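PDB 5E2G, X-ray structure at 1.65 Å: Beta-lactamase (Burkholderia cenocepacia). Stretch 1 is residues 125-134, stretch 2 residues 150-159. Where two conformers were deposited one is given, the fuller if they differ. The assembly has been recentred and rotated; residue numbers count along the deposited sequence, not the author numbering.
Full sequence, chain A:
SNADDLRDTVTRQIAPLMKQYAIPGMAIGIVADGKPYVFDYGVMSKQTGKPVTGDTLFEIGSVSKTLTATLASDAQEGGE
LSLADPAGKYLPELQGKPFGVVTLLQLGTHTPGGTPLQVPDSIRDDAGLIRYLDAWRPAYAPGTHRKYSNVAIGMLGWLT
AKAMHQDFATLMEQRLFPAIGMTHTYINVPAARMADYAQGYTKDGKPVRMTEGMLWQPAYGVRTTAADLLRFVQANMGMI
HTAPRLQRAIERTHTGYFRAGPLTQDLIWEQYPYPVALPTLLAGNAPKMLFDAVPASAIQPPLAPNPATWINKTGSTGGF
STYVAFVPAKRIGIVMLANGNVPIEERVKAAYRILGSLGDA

Stretch 1, residues 125-134: DDAGLIRYLD
Stretch 2 150-159: NVAIGMLGWL

Leu129 and Trp158 form the apolar centre of this contact. Leu129 CD2 sits over one face of the indole, 3.8 Å from the centroid of the Trp158 six-membered ring and 7° off the ring normal. This is a CH-pi contact, with the methyl almost exactly above the ring. The closest atoms of these two residues are Leu129 CD2 and Trp158 CH2, 3.9 Å apart. Leu129 has chi1 169° (t) and chi2 62° (p). Trp158 has chi1 -131°, between wells, and chi2 62°. Two conformers of Trp158 were deposited, and one is described here.

The same methyl also touches Met155, three residues before Trp158. Leu129 CD2 lies 4.1 Å from SE of Met155, a selenomethionine. Met155 is m at chi1, chi2 and chi3 (-78°, -53° and -60°). Its terminal methyl meets Leu133, with Met155 CE 4.0 Å from Leu133 CD1. Leu133 is m at chi1 (-63°) and t at chi2 (169°). Leu129, Leu133 and Met155 are all buried. Branched leucines and the long, unbranched selenoether chain of Met155 suit this place, because they fill space and bring no charged or hydrogen-bonding group into it.

Further out, Tyr132 and Val151 meet loosely. Tyr132 CE2 is 4.3 Å from Val151 CG1, which lies at the ring edge, near its plane. Tyr132 has chi1 166° (t) and chi2 60°; Val151 has chi1 169° (t). The tyrosine is exposed, and its ring edge meets the valine methyl.

The backbone frame is two helices, residues 126-134 and 150-159, both continuing later in the chain. Their axes approach to 13.4 Å, and side chains span the gap. The N-to-C directions differ by 127°, nearer antiparallel than parallel, with a signed crossing angle of -127°. The register follows: Asp126 CA is 10.7 Å from Trp158 CA, and Leu133 CA is 9.6 Å from Val151 CA. CA-to-CB points toward the other stretch at Asp126, Leu129, Tyr132, Leu133, Val151, Met155 and Trp158. These residues recur at helical spacings of one, three or four. Most phi/psi values are near -65/-40. The i to i+4 bonds run through both helices, for example from Leu133 N to Leu129 O at 2.8 Å and from Met155 N to Val151 O at 3.1 Å. The bond from Trp158 N to Gly154 O is weak, at 3.3 Å.

The polar edge is at the start of stretch 1. Asp126 OD1 lies 3.2 Å from Trp158 CZ2, at the indole edge and near its plane. Asp126 has chi1 -69° (m) and is exposed, a place that suits a charged side chain. No hydrogen bond crosses between the stretches. Outside the contact, Asp125 caps the first helix: Gly128 N donates to Asp125 OD1 at 3.0 Å. Asp125 has chi1 52° (p). Together the two stretches bury 316 Å², with Trp158 the most covered residue, at 78 Å².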

# COMPACT_ATOMS: atom_id res chain seq x y z
N ASP A 125 8.68 -8.48 -21.97
CA ASP A 125 9.79 -9.25 -21.42
C ASP A 125 10.75 -8.30 -20.70
O ASP A 125 10.55 -7.08 -20.68
CB ASP A 125 10.51 -10.05 -22.51
CG ASP A 125 10.93 -9.20 -23.69
OD1 ASP A 125 10.78 -7.96 -23.63
OD2 ASP A 125 11.41 -9.77 -24.69
N ASP A 126 11.79 -8.87 -20.11
CA ASP A 126 12.74 -8.07 -19.35
C ASP A 126 13.69 -7.29 -20.26
O ASP A 126 14.07 -6.16 -19.93
CB ASP A 126 13.52 -8.96 -18.40
CG ASP A 126 12.66 -9.49 -17.29
OD1 ASP A 126 11.57 -8.92 -17.07
OD2 ASP A 126 13.06 -10.47 -16.63
N ALA A 127 14.09 -7.88 -21.39
CA ALA A 127 14.94 -7.16 -22.33
C ALA A 127 14.25 -5.89 -22.83
O ALA A 127 14.91 -4.86 -23.04
CB ALA A 127 15.31 -8.07 -23.50
N GLY A 128 12.93 -5.94 -23.01
CA GLY A 128 12.20 -4.74 -23.42
C GLY A 128 12.04 -3.73 -22.29
O GLY A 128 12.05 -2.52 -22.53
N LEU A 129 11.88 -4.22 -21.06
CA LEU A 129 11.92 -3.34 -19.90
C LEU A 129 13.23 -2.57 -19.84
O LEU A 129 13.24 -1.34 -19.72
CB LEU A 129 11.72 -4.15 -18.62
CG LEU A 129 12.00 -3.41 -17.31
CD1 LEU A 129 11.05 -2.25 -17.17
CD2 LEU A 129 11.92 -4.34 -16.11
N ILE A 130 14.35 -3.29 -19.93
CA ILE A 130 15.65 -2.63 -20.00
C ILE A 130 15.69 -1.67 -21.17
O ILE A 130 16.27 -0.58 -21.08
CB ILE A 130 16.77 -3.67 -20.09
CG1 ILE A 130 16.77 -4.56 -18.84
CG2 ILE A 130 18.11 -2.99 -20.26
CD1 ILE A 130 17.10 -3.83 -17.57
N ARG A 131 15.07 -2.05 -22.29
CA ARG A 131 14.95 -1.13 -23.41
C ARG A 131 14.18 0.12 -23.01
O ARG A 131 14.57 1.24 -23.37
CB ARG A 131 14.29 -1.81 -24.61
CG ARG A 131 15.20 -2.77 -25.37
CD ARG A 131 14.62 -3.14 -26.74
NE ARG A 131 14.29 -4.57 -26.85
CZ ARG A 131 13.06 -5.06 -26.82
NH1 ARG A 131 12.02 -4.23 -26.69
NH2 ARG A 131 12.86 -6.36 -26.93
N TYR A 132 13.09 -0.05 -22.26
CA TYR A 132 12.30 1.12 -21.87
C TYR A 132 13.08 2.01 -20.90
O TYR A 132 13.07 3.24 -21.04
CB TYR A 132 10.98 0.70 -21.24
CG TYR A 132 10.34 1.88 -20.55
CD1 TYR A 132 10.00 3.03 -21.26
CD2 TYR A 132 10.11 1.86 -19.18
CE1 TYR A 132 9.44 4.13 -20.63
CE2 TYR A 132 9.54 2.95 -18.53
CZ TYR A 132 9.21 4.08 -19.26
OH TYR A 132 8.64 5.16 -18.61
N LEU A 133 13.73 1.41 -19.90
CA LEU A 133 14.46 2.22 -18.94
C LEU A 133 15.62 2.96 -19.59
O LEU A 133 15.96 4.08 -19.18
CB LEU A 133 14.97 1.34 -17.80
CG LEU A 133 13.87 0.67 -16.98
CD1 LEU A 133 14.46 -0.38 -16.06
CD2 LEU A 133 13.12 1.72 -16.19
N ASP A 134 16.24 2.37 -20.62
CA ASP A 134 17.36 3.01 -21.29
C ASP A 134 16.94 4.31 -21.97
O ASP A 134 17.64 5.32 -21.88
CB ASP A 134 17.98 2.06 -22.29
CG ASP A 134 19.35 1.58 -21.87
OD1 ASP A 134 20.35 2.32 -22.10
OD2 ASP A 134 19.43 0.47 -21.30
N ASN A 150 3.47 3.72 -11.15
CA ASN A 150 3.73 2.30 -10.93
C ASN A 150 5.14 1.90 -11.38
O ASN A 150 5.64 0.86 -10.93
CB ASN A 150 2.71 1.44 -11.68
CG ASN A 150 1.33 1.49 -11.05
OD1 ASN A 150 1.19 1.53 -9.83
ND2 ASN A 150 0.30 1.47 -11.88
N VAL A 151 5.77 2.69 -12.24
CA VAL A 151 7.12 2.38 -12.70
C VAL A 151 8.15 2.58 -11.59
O VAL A 151 9.13 1.84 -11.50
CB VAL A 151 7.46 3.22 -13.95
CG1 VAL A 151 8.94 3.12 -14.27
CG2 VAL A 151 6.62 2.77 -15.12
N ALA A 152 7.95 3.58 -10.74
CA ALA A 152 8.86 3.82 -9.63
C ALA A 152 8.88 2.63 -8.68
O ALA A 152 9.90 1.95 -8.54
CB ALA A 152 8.45 5.10 -8.89
N ILE A 153 7.75 2.37 -8.03
CA ILE A 153 7.68 1.28 -7.06
C ILE A 153 7.71 -0.08 -7.75
O ILE A 153 8.21 -1.06 -7.17
CB ILE A 153 6.42 1.45 -6.20
CG1 ILE A 153 6.15 0.18 -5.39
CG2 ILE A 153 5.24 1.81 -7.10
CD1 ILE A 153 7.13 -0.06 -4.27
N GLY A 154 7.18 -0.18 -8.97
CA GLY A 154 7.41 -1.38 -9.76
C GLY A 154 8.88 -1.74 -9.76
O GLY A 154 9.25 -2.88 -9.46
N MSE A 155 9.73 -0.76 -10.01
CA MSE A 155 11.17 -0.97 -10.03
C MSE A 155 11.79 -1.10 -8.64
O MSE A 155 12.86 -1.66 -8.50
CB MSE A 155 11.85 0.17 -10.79
CG MSE A 155 11.74 0.04 -12.30
SE MSE A 155 12.35 -1.71 -12.95
CE MSE A 155 14.18 -1.68 -12.32
N LEU A 156 11.14 -0.58 -7.60
CA LEU A 156 11.69 -0.79 -6.26
C LEU A 156 11.67 -2.27 -5.91
O LEU A 156 12.66 -2.81 -5.40
CB LEU A 156 10.92 0.02 -5.22
CG LEU A 156 11.41 -0.07 -3.76
CD1 LEU A 156 12.82 0.50 -3.61
CD2 LEU A 156 10.45 0.62 -2.81
N GLY A 157 10.56 -2.95 -6.18
CA GLY A 157 10.47 -4.36 -5.88
C GLY A 157 11.38 -5.20 -6.74
O GLY A 157 12.00 -6.15 -6.26
N TRP A 158 11.46 -4.87 -8.04
CA TRP A 158 12.36 -5.58 -8.94
C TRP A 158 13.79 -5.54 -8.42
O TRP A 158 14.46 -6.57 -8.31
CB TRP A 158 12.30 -4.96 -10.34
CG TRP A 158 12.11 -5.97 -11.43
CD1 TRP A 158 11.05 -6.80 -11.59
CD2 TRP A 158 12.99 -6.23 -12.53
NE1 TRP A 158 11.21 -7.58 -12.72
CE2 TRP A 158 12.40 -7.24 -13.31
CE3 TRP A 158 14.23 -5.70 -12.92
CZ2 TRP A 158 13.00 -7.74 -14.46
CZ3 TRP A 158 14.82 -6.20 -14.07
CH2 TRP A 158 14.21 -7.21 -14.83
N LEU A 159 14.26 -4.34 -8.07
CA LEU A 159 15.66 -4.16 -7.69
C LEU A 159 15.96 -4.77 -6.34
O LEU A 159 17.07 -5.27 -6.13
CB LEU A 159 16.00 -2.67 -7.70
CG LEU A 159 15.89 -2.02 -9.08
CD1 LEU A 159 15.85 -0.49 -8.97
CD2 LEU A 159 17.01 -2.48 -10.01